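Local coordinates for protein Two-component response regulator (Geobacillus stearothermophilus, PDB 6SWI) that probably binds DNA through its C-terminal helix-turn-helix domain, as a two-component response regulator controlling transcription of an arabinan utilization system, at residues I58-A63 with E79-D84. Sequence-based numbering, arbitrary orientation.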
loop_
_atom_site.group_PDB
_atom_site.type_symbol
_atom_site.label_atom_id
_atom_site.label_comp_id
_atom_site.label_asym_id
_atom_site.label_seq_id
_atom_site.Cartn_x
_atom_site.Cartn_y
_atom_site.Cartn_z
ATOM N N ILE A 58 2.154 1.099 -2.490
ATOM C CA ILE A 58 2.631 0.881 -1.126
ATOM C C ILE A 58 1.519 0.306 -0.263
ATOM O O ILE A 58 1.732 -0.634 0.516
ATOM C CB ILE A 58 3.179 2.194 -0.542
ATOM C CG1 ILE A 58 4.482 2.576 -1.233
ATOM C CG2 ILE A 58 3.363 2.070 0.958
ATOM C CD1 ILE A 58 4.904 4.014 -0.985
ATOM N N ARG A 59 0.311 0.857 -0.399
ATOM C CA ARG A 59 -0.821 0.367 0.378
ATOM C C ARG A 59 -1.146 -1.084 0.059
ATOM O O ARG A 59 -1.405 -1.878 0.970
ATOM C CB ARG A 59 -2.035 1.246 0.115
ATOM C CG ARG A 59 -1.903 2.610 0.724
ATOM C CD ARG A 59 -3.012 3.528 0.282
ATOM N NE ARG A 59 -3.120 4.654 1.192
ATOM C CZ ARG A 59 -3.865 5.730 0.990
ATOM N NH1 ARG A 59 -4.561 5.866 -0.127
ATOM N NH2 ARG A 59 -3.900 6.673 1.919
ATOM N N MET A 60 -1.173 -1.442 -1.224
ATOM C CA MET A 60 -1.577 -2.796 -1.585
ATOM C C MET A 60 -0.512 -3.810 -1.197
ATOM O O MET A 60 -0.837 -4.939 -0.805
ATOM C CB MET A 60 -1.916 -2.859 -3.077
ATOM C CG MET A 60 -3.119 -1.990 -3.479
ATOM S SD MET A 60 -4.650 -2.394 -2.589
ATOM C CE MET A 60 -4.791 -1.026 -1.458
ATOM N N GLU A 61 0.762 -3.425 -1.269
ATOM C CA GLU A 61 1.798 -4.341 -0.814
ATOM C C GLU A 61 1.752 -4.543 0.702
ATOM O O GLU A 61 1.960 -5.661 1.184
ATOM C CB GLU A 61 3.166 -3.913 -1.330
ATOM C CG GLU A 61 3.209 -3.877 -2.863
ATOM C CD GLU A 61 3.603 -5.208 -3.495
ATOM O OE1 GLU A 61 3.038 -6.252 -3.101
ATOM O OE2 GLU A 61 4.457 -5.204 -4.409
ATOM N N LYS A 62 1.448 -3.490 1.469
ATOM C CA LYS A 62 1.251 -3.677 2.907
ATOM C C LYS A 62 0.037 -4.555 3.178
ATOM O O LYS A 62 0.063 -5.415 4.067
ATOM C CB LYS A 62 1.087 -2.336 3.617
ATOM C CG LYS A 62 0.878 -2.471 5.113
ATOM C CD LYS A 62 2.114 -3.067 5.763
ATOM C CE LYS A 62 1.989 -3.075 7.256
ATOM N NZ LYS A 62 3.266 -3.492 7.905
ATOM N N ALA A 63 -1.037 -4.348 2.416
ATOM C CA ALA A 63 -2.224 -5.175 2.594
ATOM C C ALA A 63 -1.912 -6.635 2.320
ATOM O O ALA A 63 -2.369 -7.522 3.046
ATOM C CB ALA A 63 -3.342 -4.698 1.669
ATOM N N GLU A 79 -8.591 -0.556 6.579
ATOM C CA GLU A 79 -8.369 0.653 7.362
ATOM C C GLU A 79 -6.886 0.890 7.602
ATOM O O GLU A 79 -6.421 2.036 7.575
ATOM C CB GLU A 79 -9.123 0.547 8.684
ATOM C CG GLU A 79 -9.097 1.832 9.513
ATOM C CD GLU A 79 -7.828 2.029 10.346
ATOM O OE1 GLU A 79 -7.202 1.030 10.757
ATOM O OE2 GLU A 79 -7.467 3.205 10.600
ATOM N N ARG A 80 -6.130 -0.181 7.830
ATOM C CA ARG A 80 -4.709 -0.075 8.124
ATOM C C ARG A 80 -3.905 0.383 6.925
ATOM O O ARG A 80 -2.758 0.806 7.094
ATOM C CB ARG A 80 -4.181 -1.421 8.604
ATOM C CG ARG A 80 -4.637 -1.770 9.994
ATOM C CD ARG A 80 -4.381 -3.210 10.269
ATOM N NE ARG A 80 -4.749 -3.605 11.619
ATOM C CZ ARG A 80 -3.893 -4.066 12.525
ATOM N NH1 ARG A 80 -2.591 -4.148 12.256
ATOM N NH2 ARG A 80 -4.356 -4.448 13.703
ATOM N N VAL A 81 -4.466 0.309 5.724
ATOM C CA VAL A 81 -3.773 0.773 4.535
ATOM C C VAL A 81 -4.467 1.978 3.900
ATOM O O VAL A 81 -4.282 2.246 2.714
ATOM C CB VAL A 81 -3.455 -0.359 3.538
ATOM C CG1 VAL A 81 -2.717 -1.478 4.243
ATOM C CG2 VAL A 81 -4.702 -0.906 2.847
ATOM N N GLY A 82 -5.243 2.727 4.679
ATOM C CA GLY A 82 -5.705 4.027 4.242
ATOM C C GLY A 82 -7.028 4.041 3.520
ATOM O O GLY A 82 -7.326 5.027 2.837
ATOM N N TYR A 83 -7.838 2.995 3.656
ATOM C CA TYR A 83 -9.183 2.949 3.098
ATOM C C TYR A 83 -10.180 2.907 4.245
ATOM O O TYR A 83 -10.131 1.995 5.080
ATOM C CB TYR A 83 -9.355 1.715 2.216
ATOM C CG TYR A 83 -8.585 1.828 0.929
ATOM C CD1 TYR A 83 -7.224 1.565 0.887
ATOM C CD2 TYR A 83 -9.208 2.222 -0.240
ATOM C CE1 TYR A 83 -6.512 1.689 -0.284
ATOM C CE2 TYR A 83 -8.503 2.353 -1.420
ATOM C CZ TYR A 83 -7.149 2.082 -1.434
ATOM O OH TYR A 83 -6.426 2.200 -2.597
ATOM N N ASP A 84 -11.093 3.887 4.246
ATOM C CA ASP A 84 -12.143 4.022 5.246
ATOM C C ASP A 84 -13.184 2.913 5.140
ATOM O O ASP A 84 -13.899 2.651 6.114
ATOM C CB ASP A 84 -12.837 5.385 5.084
ATOM C CG ASP A 84 -11.893 6.566 5.298
ATOM O OD1 ASP A 84 -11.026 6.488 6.188
ATOM O OD2 ASP A 84 -12.027 7.585 4.583
HETATM O O HOH W 1 -4.733 4.494 -2.613
#
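R59 and V81 bring their backbones to 5.1 Å, CA to CA, where the end of helix 74-80 meets the flank of the long helix 51-69. The turn, within an AraC-like helix-turn-helix domain, is a worked example of the Schellman motif, which ends a helix with a residue at positive phi, commonly glycine: Y83 N bonds to A78 O and G82 N to E79 O, with G82 at phi 91°. Here the chain leaves one helix for the next, helix 86-97, and V81, the first residue to leave helical angles, turns its side chain toward helix 51-69. Its CG1 lies 3.5 Å from R59 O, a carbonyl already engaged by A63 N, and also touches the CB of A63. In K62, chi1 (180°) sets CG, anti to the backbone N, against V81 CG1; the chain then bends at chi2, and NZ reaches a salt bridge with E65.

The arginine lies extended across the turn. Its CD sits 3.0 Å from V81 O; NE is nearly as close to that oxygen (3.1 Å) but at a poor angle for bonding, and bonds instead to F18 O, tying the N-terminal part of the chain to this junction. G82 O lies over one guanidinium face, offset toward the rim, and a CB on G82 would clash with R59 NH2. An alanine at R59 would probably leave F18 O without this donor and open a gap between helix 51-69 and the turn.

M60 and Y83 complete the packing, their side chains crossing at about a right angle. A bend at chi2 turns the sulfur, and chi3 (106°) then sets CE 3.4 Å from Y83 CE1, while F93 and A96 of helix 86-97 also touch M60. A water in the guanidinium plane accepts from R59 NH1 at 2.8 Å and hydrogen-bonds to Y83 OH at 2.9 Å.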